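Local coordinates for protein putative Glycerophosphoryl diester phosphodiesterase (Silicibacter pomeroyi, PDB 3L12) that belongs to the glycerophosphoryl diester phosphodiesterase family of TIM-barrel proteins and holds a magnesium ion at a site of acidic side chains, at residues L129-A137 / V170-M179; D52-V60 / V89-I97. All coordinates share one frame; numbering follows the deposited sequence. Where two conformers were deposited one is given.

Interaction 1. Residues L129-A137 / V170-M179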
ATOM      1  N   LEU A 129      12.899  -7.293 -16.821  1.00  8.77           N
ATOM      2  CA  LEU A 129      13.547  -7.889 -15.637  1.00  8.03           C
ATOM      3  C   LEU A 129      14.714  -7.022 -15.183  1.00  8.64           C
ATOM      4  O   LEU A 129      14.877  -6.787 -13.990  1.00  9.30           O
ATOM      5  CB  LEU A 129      14.042  -9.290 -15.958  1.00  8.58           C
ATOM      6  CG  LEU A 129      14.908  -9.890 -14.870  1.00  7.38           C
ATOM      7  CD1 LEU A 129      14.154  -9.995 -13.548  1.00  9.13           C
ATOM      8  CD2 LEU A 129      15.406 -11.203 -15.366  1.00  7.93           C
ATOM      9  N   GLY A 130      15.475  -6.513 -16.152  1.00  9.18           N
ATOM     10  CA  GLY A 130      16.629  -5.644 -15.869  1.00 10.41           C
ATOM     11  C   GLY A 130      16.258  -4.425 -15.053  1.00 10.58           C
ATOM     12  O   GLY A 130      17.000  -4.012 -14.164  1.00 11.37           O
ATOM     13  N   GLU A 131      15.091  -3.859 -15.350  1.00 11.96           N
ATOM     14  CA  GLU A 131      14.598  -2.697 -14.622  1.00 11.57           C
ATOM     15  C   GLU A 131      14.278  -3.024 -13.195  1.00 10.35           C
ATOM     16  O   GLU A 131      14.536  -2.232 -12.309  1.00 12.38           O
ATOM     17  CB  GLU A 131      13.364  -2.096 -15.310  1.00 11.85           C
ATOM     18  CG  GLU A 131      13.724  -1.468 -16.625  1.00 13.88           C
ATOM     19  CD  GLU A 131      12.557  -1.087 -17.501  1.00 17.78           C
ATOM     20  OE1 GLU A 131      11.468  -1.690 -17.437  1.00 15.28           O
ATOM     21  OE2 GLU A 131      12.763  -0.158 -18.339  1.00 20.87           O
ATOM     22  N   LEU A 132      13.654  -4.165 -12.966  1.00 10.52           N
ATOM     23  CA  LEU A 132      13.384  -4.583 -11.618  1.00  8.73           C
ATOM     24  C   LEU A 132      14.690  -4.847 -10.875  1.00 10.80           C
ATOM     25  O   LEU A 132      14.841  -4.478  -9.712  1.00 12.33           O
ATOM     26  CB  LEU A 132      12.473  -5.803 -11.616  1.00  9.62           C
ATOM     27  CG  LEU A 132      12.284  -6.403 -10.233  1.00 10.36           C
ATOM     28  CD1 LEU A 132      11.625  -5.391  -9.208  1.00 11.52           C
ATOM     29  CD2 LEU A 132      11.477  -7.654 -10.362  1.00 10.30           C
ATOM     30  N   LEU A 133      15.660  -5.480 -11.531  1.00 10.09           N
ATOM     31  CA  LEU A 133      16.903  -5.784 -10.822  1.00 11.31           C
ATOM     32  C   LEU A 133      17.680  -4.509 -10.508  1.00 12.50           C
ATOM     33  O   LEU A 133      18.292  -4.433  -9.453  1.00 13.43           O
ATOM     34  CB  LEU A 133      17.749  -6.782 -11.593  1.00 10.50           C
ATOM     35  CG  LEU A 133      17.086  -8.153 -11.787  1.00 11.17           C
ATOM     36  CD1 LEU A 133      18.006  -9.009 -12.651  1.00 12.32           C
ATOM     37  CD2 LEU A 133      16.665  -8.958 -10.479  1.00 13.08           C
ATOM     38  N   ASP A 134      17.655  -3.525 -11.403  1.00 14.23           N
ATOM     39  CA  ASP A 134      18.270  -2.212 -11.158  1.00 17.11           C
ATOM     40  C   ASP A 134      17.642  -1.534  -9.908  1.00 18.04           C
ATOM     41  O   ASP A 134      18.351  -1.023  -8.984  1.00 17.42           O
ATOM     42  CB  ASP A 134      18.092  -1.338 -12.397  1.00 19.79           C
ATOM     43  CG  ASP A 134      18.988  -0.103 -12.409  1.00 22.45           C
ATOM     44  OD1 ASP A 134      20.009  -0.042 -11.696  1.00 23.04           O
ATOM     45  OD2 ASP A 134      18.701   0.791 -13.204  1.00 25.48           O
ATOM     46  N   LEU A 135      16.319  -1.547  -9.862  1.00 16.00           N
ATOM     47  CA  LEU A 135      15.595  -1.020  -8.723  1.00 15.56           C
ATOM     48  C   LEU A 135      16.026  -1.728  -7.434  1.00 16.03           C
ATOM     49  O   LEU A 135      16.357  -1.072  -6.446  1.00 16.40           O
ATOM     50  CB  LEU A 135      14.089  -1.195  -8.917  1.00 17.17           C
ATOM     51  CG  LEU A 135      13.157  -0.838  -7.754  1.00 18.65           C
ATOM     52  CD1 LEU A 135      13.237   0.660  -7.517  1.00 19.91           C
ATOM     53  CD2 LEU A 135      11.714  -1.238  -8.025  1.00 20.08           C
ATOM     54  N   CYS A 136      16.056  -3.046  -7.449  1.00 15.25           N
ATOM     55  CA  CYS A 136      16.392  -3.825  -6.239  1.00 16.24           C
ATOM     56  C   CYS A 136      17.846  -3.579  -5.799  1.00 17.56           C
ATOM     57  O   CYS A 136      18.111  -3.368  -4.618  1.00 16.92           O
ATOM     58  CB  CYS A 136      16.161  -5.329  -6.428  1.00 15.27           C
ATOM     59  SG  CYS A 136      14.478  -5.820  -6.556  1.00 17.11           S
ATOM     60  N   ALA A 137      18.763  -3.581  -6.756  1.00 18.02           N
ATOM     61  CA  ALA A 137      20.190  -3.394  -6.459  1.00 20.02           C
ATOM     62  C   ALA A 137      20.457  -2.025  -5.824  1.00 20.30           C
ATOM     63  O   ALA A 137      21.368  -1.894  -4.992  1.00 21.39           O
ATOM     64  CB  ALA A 137      21.038  -3.594  -7.719  1.00 19.11           C
ATOM     65  N   VAL A 170      17.785 -14.698 -18.619  1.00  6.20           N
ATOM     66  CA  VAL A 170      17.483 -14.357 -17.238  1.00  7.05           C
ATOM     67  C   VAL A 170      18.785 -14.222 -16.450  1.00  6.25           C
ATOM     68  O   VAL A 170      19.024 -13.244 -15.730  1.00  8.30           O
ATOM     69  CB  VAL A 170      16.526 -15.395 -16.632  1.00  8.43           C
ATOM     70  CG1 VAL A 170      16.422 -15.243 -15.127  1.00  8.55           C
ATOM     71  CG2 VAL A 170      15.157 -15.271 -17.303  1.00  8.34           C
ATOM     72  N   LEU A 171      19.697 -15.170 -16.618  1.00  7.42           N
ATOM     73  CA  LEU A 171      20.988 -15.114 -15.877  1.00  9.08           C
ATOM     74  C   LEU A 171      21.853 -13.914 -16.251  1.00  9.87           C
ATOM     75  O   LEU A 171      22.511 -13.338 -15.387  1.00 10.65           O
ATOM     76  CB  LEU A 171      21.773 -16.403 -16.066  1.00  8.89           C
ATOM     77  CG  LEU A 171      21.143 -17.590 -15.331  1.00  9.30           C
ATOM     78  CD1 LEU A 171      21.815 -18.917 -15.738  1.00  8.13           C
ATOM     79  CD2 LEU A 171      21.190 -17.399 -13.799  1.00  9.97           C
ATOM     80  N   ALA A 172      21.859 -13.551 -17.528  1.00 10.39           N
ATOM     81  CA  ALA A 172      22.611 -12.391 -18.002  1.00 12.27           C
ATOM     82  C   ALA A 172      22.146 -11.148 -17.257  1.00 12.38           C
ATOM     83  O   ALA A 172      22.985 -10.312 -16.832  1.00 11.72           O
ATOM     84  CB  ALA A 172      22.465 -12.206 -19.520  1.00 13.26           C
ATOM     85  N   ASP A 173      20.836 -11.027 -17.071  1.00 10.81           N
ATOM     86  CA  ASP A 173      20.297  -9.891 -16.292  1.00 11.41           C
ATOM     87  C   ASP A 173      20.713  -9.946 -14.840  1.00 10.76           C
ATOM     88  O   ASP A 173      21.175  -8.936 -14.270  1.00  9.29           O
ATOM     89  CB  ASP A 173      18.772  -9.837 -16.356  1.00 12.31           C
ATOM     90  CG  ASP A 173      18.238  -9.231 -17.639  1.00 13.86           C
ATOM     91  OD1 ASP A 173      18.979  -8.579 -18.398  1.00 17.98           O
ATOM     92  OD2 ASP A 173      17.035  -9.452 -17.899  1.00 13.90           O
ATOM     93  N   VAL A 174      20.558 -11.118 -14.215  1.00  8.83           N
ATOM     94  CA  VAL A 174      20.923 -11.296 -12.802  1.00 10.00           C
ATOM     95  C   VAL A 174      22.394 -10.922 -12.589  1.00 10.12           C
ATOM     96  O   VAL A 174      22.747 -10.190 -11.644  1.00 10.34           O
ATOM     97  CB  VAL A 174      20.641 -12.746 -12.321  1.00 10.03           C
ATOM     98  CG1 VAL A 174      21.186 -12.968 -10.919  1.00 10.55           C
ATOM     99  CG2 VAL A 174      19.137 -13.060 -12.341  1.00  9.28           C
ATOM    100  N   ARG A 175      23.250 -11.397 -13.502  1.00 12.27           N
ATOM    101  CA  ARG A 175      24.682 -11.121 -13.430  1.00 12.11           C
ATOM    102  C   ARG A 175      25.027  -9.643 -13.668  1.00 12.37           C
ATOM    103  O   ARG A 175      25.851  -9.075 -12.919  1.00 11.42           O
ATOM    104  CB  ARG A 175      25.437 -12.062 -14.375  1.00 13.27           C
ATOM    105  CG  ARG A 175      25.322 -13.481 -13.881  1.00 14.89           C
ATOM    106  CD  ARG A 175      26.277 -14.433 -14.496  1.00 18.37           C
ATOM    107  NE  ARG A 175      26.105 -15.726 -13.829  1.00 21.25           N
ATOM    108  CZ  ARG A 175      25.721 -16.871 -14.392  1.00 23.46           C
ATOM    109  NH1 ARG A 175      25.528 -16.992 -15.712  1.00 25.85           N
ATOM    110  NH2 ARG A 175      25.641 -17.953 -13.624  1.00 24.75           N
ATOM    111  N   ARG A 176      24.374  -9.014 -14.646  1.00 13.09           N
ATOM    112  CA  ARG A 176      24.597  -7.592 -14.969  1.00 14.36           C
ATOM    113  C   ARG A 176      24.404  -6.696 -13.741  1.00 14.09           C
ATOM    114  O   ARG A 176      25.175  -5.735 -13.534  1.00 13.49           O
ATOM    115  CB  ARG A 176      23.659  -7.148 -16.118  1.00 16.05           C
ATOM    116  CG  ARG A 176      23.799  -5.670 -16.571  1.00 18.65           C
ATOM    117  CD  ARG A 176      22.853  -5.291 -17.717  1.00 19.01           C
ATOM    118  N   TYR A 177      23.394  -7.003 -12.931  1.00 11.67           N
ATOM    119  CA  TYR A 177      23.068  -6.240 -11.732  1.00 12.85           C
ATOM    120  C   TYR A 177      23.621  -6.840 -10.420  1.00 11.89           C
ATOM    121  O   TYR A 177      23.238  -6.429  -9.317  1.00 12.23           O
ATOM    122  CB  TYR A 177      21.529  -6.005 -11.664  1.00 13.63           C
ATOM    123  CG  TYR A 177      21.091  -5.153 -12.790  1.00 13.57           C
ATOM    124  CD1 TYR A 177      21.293  -3.790 -12.749  1.00 17.45           C
ATOM    125  CD2 TYR A 177      20.565  -5.708 -13.948  1.00 15.15           C
ATOM    126  CE1 TYR A 177      20.975  -2.996 -13.815  1.00 18.44           C
ATOM    127  CE2 TYR A 177      20.223  -4.916 -15.039  1.00 16.44           C
ATOM    128  CZ  TYR A 177      20.434  -3.554 -14.948  1.00 18.68           C
ATOM    129  OH  TYR A 177      20.122  -2.726 -15.980  1.00 20.84           O
ATOM    130  N   ARG A 178      24.502  -7.831 -10.532  1.00 12.53           N
ATOM    131  CA  ARG A 178      25.164  -8.434  -9.374  1.00 12.63           C
ATOM    132  C   ARG A 178      24.157  -8.900  -8.324  1.00 11.91           C
ATOM    133  O   ARG A 178      24.351  -8.695  -7.105  1.00 11.14           O
ATOM    134  CB  ARG A 178      26.169  -7.454  -8.742  1.00 15.40           C
ATOM    135  CG  ARG A 178      27.257  -6.997  -9.665  1.00 18.64           C
ATOM    136  CD  ARG A 178      28.280  -6.160  -8.881  1.00 20.20           C
ATOM    137  NE  ARG A 178      29.499  -5.857  -9.625  1.00 22.99           N
ATOM    138  CZ  ARG A 178      30.701  -6.440  -9.472  1.00 24.11           C
ATOM    139  NH1 ARG A 178      30.929  -7.405  -8.581  1.00 24.42           N
ATOM    140  NH2 ARG A 178      31.716  -6.045 -10.240  1.00 25.53           N
HETATM  141  N   MSE A 179      23.049  -9.481  -8.807  1.00  9.29           N
HETATM  142  CA  MSE A 179      22.026  -9.945  -7.916  1.00  8.08           C
HETATM  143  C   MSE A 179      22.126 -11.423  -7.570  1.00  7.46           C
HETATM  144  O   MSE A 179      21.212 -11.986  -6.944  1.00  8.12           O
HETATM  145  CB  MSE A 179      20.636  -9.562  -8.489  1.00 10.04           C
HETATM  146  CG  MSE A 179      20.270  -8.115  -8.283  1.00 11.89           C
HETATM  147 SE   MSE A 179      20.055  -7.568  -6.452  0.75 12.38          SE
HETATM  148  CE  MSE A 179      21.835  -6.913  -5.953  1.00 18.13           C
TER
HETATM  149  O   HOH W   1      15.340  -7.689 -18.937  1.00 12.40           O

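Interaction 2. Residues D52-V60 / V89-I97. With MG (magnesium ion), chain C.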
ATOM      1  N   ASP A  52       7.469 -12.909 -11.621  1.00  6.87           N
ATOM      2  CA  ASP A  52       7.452 -13.870 -12.728  1.00  5.93           C
ATOM      3  C   ASP A  52       8.175 -13.287 -13.902  1.00  6.72           C
ATOM      4  O   ASP A  52       8.064 -12.045 -14.128  1.00  7.20           O
ATOM      5  CB  ASP A  52       6.025 -14.183 -13.112  1.00  7.70           C
ATOM      6  CG  ASP A  52       5.167 -14.484 -11.898  1.00  7.66           C
ATOM      7  OD1 ASP A  52       5.299 -15.632 -11.353  1.00  8.93           O
ATOM      8  OD2 ASP A  52       4.378 -13.579 -11.503  1.00  7.85           O
ATOM      9  N   VAL A  53       8.849 -14.151 -14.665  1.00  8.15           N
ATOM     10  CA  VAL A  53       9.564 -13.701 -15.845  1.00  8.56           C
ATOM     11  C   VAL A  53       9.174 -14.557 -17.040  1.00  8.62           C
ATOM     12  O   VAL A  53       9.111 -15.769 -16.945  1.00  7.90           O
ATOM     13  CB  VAL A  53      11.083 -13.724 -15.639  1.00  7.96           C
ATOM     14  CG1 VAL A  53      11.861 -13.274 -16.918  1.00  8.54           C
ATOM     15  CG2 VAL A  53      11.456 -12.844 -14.419  1.00  8.01           C
ATOM     16  N   VAL A  54       8.867 -13.862 -18.137  0.70  8.89           N
ATOM     17  CA  VAL A  54       8.457 -14.448 -19.406  0.70  9.18           C
ATOM     18  C   VAL A  54       9.263 -13.773 -20.542  0.70  8.56           C
ATOM     19  O   VAL A  54       9.646 -12.577 -20.445  0.70  9.03           O
ATOM     20  CB  VAL A  54       6.911 -14.193 -19.551  0.70 10.65           C
ATOM     21  CG1 VAL A  54       6.429 -14.586 -20.912  0.70 11.35           C
ATOM     22  CG2 VAL A  54       6.112 -14.876 -18.388  0.70 11.76           C
HETATM   23  N   MSE A  55       9.558 -14.511 -21.628  1.00  7.94           N
HETATM   24  CA  MSE A  55      10.278 -13.966 -22.763  1.00  7.49           C
HETATM   25  C   MSE A  55       9.383 -13.335 -23.858  1.00  8.04           C
HETATM   26  O   MSE A  55       8.389 -13.938 -24.233  1.00  9.03           O
HETATM   27  CB  MSE A  55      11.079 -15.063 -23.448  1.00  9.20           C
HETATM   28  CG  MSE A  55      12.121 -15.786 -22.594  1.00  9.05           C
HETATM   29 SE   MSE A  55      13.457 -14.545 -21.921  0.75 11.08          SE
HETATM   30  CE  MSE A  55      14.178 -13.965 -23.272  1.00 11.09           C
ATOM     31  N   THR A  56       9.789 -12.176 -24.353  1.00  8.23           N
ATOM     32  CA  THR A  56       9.128 -11.571 -25.513  1.00  8.20           C
ATOM     33  C   THR A  56       9.670 -12.206 -26.808  1.00  9.75           C
ATOM     34  O   THR A  56      10.643 -12.974 -26.821  1.00  8.28           O
ATOM     35  CB  THR A  56       9.401 -10.068 -25.568  1.00  9.38           C
ATOM     36  OG1 THR A  56      10.791  -9.860 -25.803  1.00  8.33           O
ATOM     37  CG2 THR A  56       8.960  -9.355 -24.240  1.00  9.31           C
ATOM     38  N   ALA A  57       9.062 -11.823 -27.935  1.00  9.83           N
ATOM     39  CA  ALA A  57       9.508 -12.311 -29.246  1.00 10.63           C
ATOM     40  C   ALA A  57      10.932 -11.906 -29.541  1.00  9.93           C
ATOM     41  O   ALA A  57      11.678 -12.650 -30.198  1.00 10.22           O
ATOM     42  CB  ALA A  57       8.595 -11.752 -30.358  1.00 10.35           C
ATOM     43  N   ASP A  58      11.313 -10.721 -29.069  1.00  9.88           N
ATOM     44  CA  ASP A  58      12.658 -10.202 -29.319  1.00 11.13           C
ATOM     45  C   ASP A  58      13.663 -10.540 -28.233  1.00 10.80           C
ATOM     46  O   ASP A  58      14.724  -9.911 -28.158  1.00 12.57           O
ATOM     47  CB  ASP A  58      12.651  -8.698 -29.692  1.00 11.80           C
ATOM     48  CG  ASP A  58      11.911  -7.784 -28.690  1.00 13.59           C
ATOM     49  OD1 ASP A  58      11.017  -8.179 -27.878  1.00 10.34           O
ATOM     50  OD2 ASP A  58      12.222  -6.571 -28.810  1.00 14.56           O
ATOM     51  N   GLY A  59      13.330 -11.536 -27.415  1.00 10.38           N
ATOM     52  CA  GLY A  59      14.261 -12.077 -26.427  1.00 10.61           C
ATOM     53  C   GLY A  59      14.478 -11.250 -25.183  1.00 10.12           C
ATOM     54  O   GLY A  59      15.542 -11.357 -24.544  1.00 11.54           O
ATOM     55  N   VAL A  60      13.486 -10.462 -24.810  1.00  8.76           N
ATOM     56  CA  VAL A  60      13.592  -9.622 -23.602  1.00  8.63           C
ATOM     57  C   VAL A  60      12.879 -10.323 -22.430  1.00  7.47           C
ATOM     58  O   VAL A  60      11.691 -10.636 -22.531  1.00  8.22           O
ATOM     59  CB  VAL A  60      13.025  -8.180 -23.794  1.00  9.30           C
ATOM     60  CG1 VAL A  60      13.239  -7.310 -22.541  1.00  7.93           C
ATOM     61  CG2 VAL A  60      13.659  -7.482 -24.982  1.00 10.87           C
ATOM     62  N   VAL A  89       2.669 -13.555 -25.330  1.00  7.62           N
ATOM     63  CA  VAL A  89       3.820 -12.671 -25.097  1.00  7.26           C
ATOM     64  C   VAL A  89       5.026 -12.990 -26.017  1.00  7.65           C
ATOM     65  O   VAL A  89       5.696 -12.077 -26.503  1.00  9.97           O
ATOM     66  CB  VAL A  89       4.227 -12.638 -23.572  1.00  8.51           C
ATOM     67  CG1 VAL A  89       5.583 -11.957 -23.371  1.00  8.09           C
ATOM     68  CG2 VAL A  89       3.127 -11.985 -22.689  1.00  7.54           C
ATOM     69  N   ALA A  90       5.281 -14.268 -26.252  1.00  9.93           N
ATOM     70  CA  ALA A  90       6.402 -14.743 -27.088  1.00  8.29           C
ATOM     71  C   ALA A  90       6.272 -14.300 -28.553  1.00 11.47           C
ATOM     72  O   ALA A  90       7.238 -14.414 -29.337  1.00 12.15           O
ATOM     73  CB  ALA A  90       6.507 -16.260 -27.013  1.00 11.04           C
ATOM     74  N   GLU A  91       5.058 -13.912 -28.943  1.00 10.84           N
ATOM     75  CA  GLU A  91       4.800 -13.407 -30.301  1.00 11.27           C
ATOM     76  C   GLU A  91       4.754 -11.880 -30.414  1.00  9.77           C
ATOM     77  O   GLU A  91       4.456 -11.377 -31.494  1.00  9.55           O
ATOM     78  CB  GLU A  91       3.490 -14.001 -30.828  1.00 13.69           C
ATOM     79  CG  GLU A  91       3.584 -15.519 -31.118  1.00 19.48           C
ATOM     80  CD  GLU A  91       4.428 -15.877 -32.353  1.00 23.56           C
ATOM     81  OE1 GLU A  91       4.741 -14.978 -33.187  1.00 27.60           O
ATOM     82  OE2 GLU A  91       4.773 -17.089 -32.542  1.00 27.69           O
HETATM   83  N   MSE A  92       4.987 -11.168 -29.309  1.00  8.93           N
HETATM   84  CA  MSE A  92       5.003  -9.704 -29.245  1.00  8.25           C
HETATM   85  C   MSE A  92       6.388  -9.188 -28.938  1.00  9.21           C
HETATM   86  O   MSE A  92       7.125  -9.779 -28.124  1.00  8.35           O
HETATM   87  CB  MSE A  92       4.079  -9.197 -28.121  1.00  9.40           C
HETATM   88  CG  MSE A  92       2.704  -9.701 -28.237  1.00  8.93           C
HETATM   89 SE   MSE A  92       1.580  -9.147 -26.732  0.75 10.86          SE
HETATM   90  CE  MSE A  92       1.568  -7.293 -27.145  1.00 12.98           C
ATOM     91  N   THR A  93       6.744  -8.068 -29.540  1.00  8.93           N
ATOM     92  CA  THR A  93       7.984  -7.407 -29.205  1.00  8.76           C
ATOM     93  C   THR A  93       7.795  -6.691 -27.888  1.00 10.12           C
ATOM     94  O   THR A  93       6.663  -6.388 -27.464  1.00  8.97           O
ATOM     95  CB  THR A  93       8.427  -6.389 -30.250  1.00 10.78           C
ATOM     96  OG1 THR A  93       7.508  -5.292 -30.290  1.00 11.21           O
ATOM     97  CG2 THR A  93       8.572  -7.049 -31.664  1.00 11.71           C
ATOM     98  N   TYR A  94       8.905  -6.391 -27.204  1.00  9.88           N
ATOM     99  CA  TYR A  94       8.804  -5.654 -25.976  1.00 10.72           C
ATOM    100  C   TYR A  94       8.150  -4.277 -26.241  1.00 12.78           C
ATOM    101  O   TYR A  94       7.322  -3.830 -25.444  1.00 11.07           O
ATOM    102  CB  TYR A  94      10.158  -5.463 -25.264  1.00 11.54           C
ATOM    103  CG  TYR A  94       9.954  -4.667 -23.999  1.00 11.33           C
ATOM    104  CD1 TYR A  94       9.116  -5.122 -23.000  1.00 13.91           C
ATOM    105  CD2 TYR A  94      10.555  -3.433 -23.813  1.00 13.63           C
ATOM    106  CE1 TYR A  94       8.853  -4.377 -21.841  1.00 12.79           C
ATOM    107  CE2 TYR A  94      10.307  -2.703 -22.645  1.00 14.32           C
ATOM    108  CZ  TYR A  94       9.433  -3.184 -21.675  1.00 14.14           C
ATOM    109  OH  TYR A  94       9.207  -2.469 -20.517  1.00 17.37           O
ATOM    110  N   ALA A  95       8.464  -3.641 -27.366  1.00 11.54           N
ATOM    111  CA  ALA A  95       7.834  -2.330 -27.680  1.00 12.77           C
ATOM    112  C   ALA A  95       6.298  -2.419 -27.781  1.00 12.99           C
ATOM    113  O   ALA A  95       5.591  -1.550 -27.290  1.00 12.88           O
ATOM    114  CB  ALA A  95       8.405  -1.730 -28.942  1.00 13.72           C
ATOM    115  N   GLU A  96       5.805  -3.484 -28.381  1.00 12.18           N
ATOM    116  CA  GLU A  96       4.365  -3.708 -28.488  1.00 12.84           C
ATOM    117  C   GLU A  96       3.746  -3.912 -27.121  1.00 12.33           C
ATOM    118  O   GLU A  96       2.611  -3.468 -26.865  1.00  9.96           O
ATOM    119  CB  GLU A  96       4.092  -4.894 -29.402  1.00 13.99           C
ATOM    120  CG  GLU A  96       4.472  -4.553 -30.822  1.00 16.77           C
ATOM    121  CD  GLU A  96       4.781  -5.760 -31.720  1.00 19.87           C
ATOM    122  OE1 GLU A  96       4.655  -6.919 -31.267  1.00 18.89           O
ATOM    123  OE2 GLU A  96       5.142  -5.511 -32.926  1.00 20.24           O
ATOM    124  N   ILE A  97       4.437  -4.634 -26.235  1.00 10.55           N
ATOM    125  CA  ILE A  97       3.944  -4.870 -24.893  1.00 10.92           C
ATOM    126  C   ILE A  97       3.917  -3.582 -24.103  1.00 11.44           C
ATOM    127  O   ILE A  97       2.989  -3.298 -23.340  1.00 10.67           O
ATOM    128  CB  ILE A  97       4.781  -5.925 -24.139  1.00 10.63           C
ATOM    129  CG1 ILE A  97       4.500  -7.309 -24.762  1.00 11.79           C
ATOM    130  CG2 ILE A  97       4.449  -5.875 -22.640  1.00 11.38           C
ATOM    131  CD1 ILE A  97       5.536  -8.369 -24.350  1.00 12.83           C
TER
HETATM  132 MG    MG C 313       4.492 -16.476  -9.643  1.00 11.99          MG
HETATM  133  O   HOH W   2       3.637 -14.628  -9.227  1.00  6.36           O
HETATM  134  O   HOH W   3      10.901  -4.279 -28.823  1.00 14.15           O
HETATM  135  O   HOH W   4       2.737 -17.004 -10.737  1.00  8.36           O

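Interaction 1. Residues L129-A137 / V170-M179
Tyr177 lies across Gly130 and Asp134 where two neighbouring helices of the TIM-barrel wall run side by side, their short segments inclined at only 24° with axes 9.4 Å apart. The pair illustrates how barrel helices pack on each other as well as on the strands beneath. Its tyrosine begins at CB, against CB of Leu133. With CG placed beside its own backbone N (chi1 -65°), the ring is carried across to helix 129-137, where CD2 stays 3.8 Å from the same Leu133 CB. Further out the two sides of the ring meet different residues: Tyr177 CE2 meets Gly130 O at 3.5 Å, while Tyr177 CE1 meets Asp134 CB at 3.6 Å. CZ is also near Gly130 O, and the tip, Tyr177 OH, lies 3.8 Å from it. That carbonyl oxygen sits over one ring face near the rim and already accepts the helical bond from Asp134 N; Arg176 CG lies over the opposite face. The Asp134 carboxylate is tilted 34° from the ring.

Toward the barrel, Leu133 threads CD1 against the Asp173 backbone, 3.6 Å from Asp173 O, and onward to Val174 CG2. Leu133 also rests on Leu146, and Val174 on Leu148, of strand 145-150. At the upstream end the polar link is indirect: water 1 accepts from Gly130 N and donates to Asp173 OD2 (2.7 Å from the water oxygen), beside which Leu129 CD2 packs. Downstream, a Schellman motif with Arg178 at C-prime ends helix 160-176, and the bent selenomethionine chain of Met179 brings CE to 3.8 Å from Ala137 CB.

Interaction 2. Residues D52-V60 / V89-I97
Asp58 and Tyr94 join a turn at the end of a barrel strand to the start of a short helix, an example of a loop tied by one carboxylate oxygen. The dense part centres on Thr56 and Ala57. Ala57 N donates to Met92 O at 2.8 Å, nearly straight (165°) but from above the carbonyl plane, and Ala57 CB touches both Ala90 O and Met92 O. Thr56 divides its branches: OG1, between backbone N and carbonyl carbon (chi1 66°), accepts from Val60 N across the type I turn and donates to Asp58 OD1, while CG2 packs 3.6 Å from Ile97 CD1.

On the solvent side, contacts are fewer and water takes part. Asp58 OD1 receives Tyr94 N (2.8 Å) and Thr56 OG1 on opposite faces of its plane, and water 3 bridges Asp58 OD2 to Ala95 N. The negative group at the helix start is probably favoured by the helix dipole. Thr93 and Glu96 close a capping box there.

Asp52, further back on strand 48-55, binds magnesium with Glu50 and Glu149; Tyr94 lies against Val62 of strand 61-63, its OH bonded to Val126 O, and touches Glu131 of helix 129-137, while Met55 packs on Met166 and Ala169 of helix 160-176.

In the fold
The two contacts meet along strand 48-55. Val53 packs through CG1 on Val170 CG2 (3.9 Å) and through CG2 on Leu129 CD1 (4.0 Å), so the strand that opens interaction 2 also lies beneath both helices of interaction 1; their centres are about 17 Å apart. Interaction 1 belongs to the barrel wall and is partly buried and mainly apolar, with a water relaying its polar link at one end. Interaction 2 joins the turn after the strand to a 3-10 segment and the start of helix 94-98, where direct backbone and carboxylate hydrogen bonds fix the turn and exposed residues are more frequent. The magnesium ion held by Asp52 is about 12 Å from the Leu129 side chain.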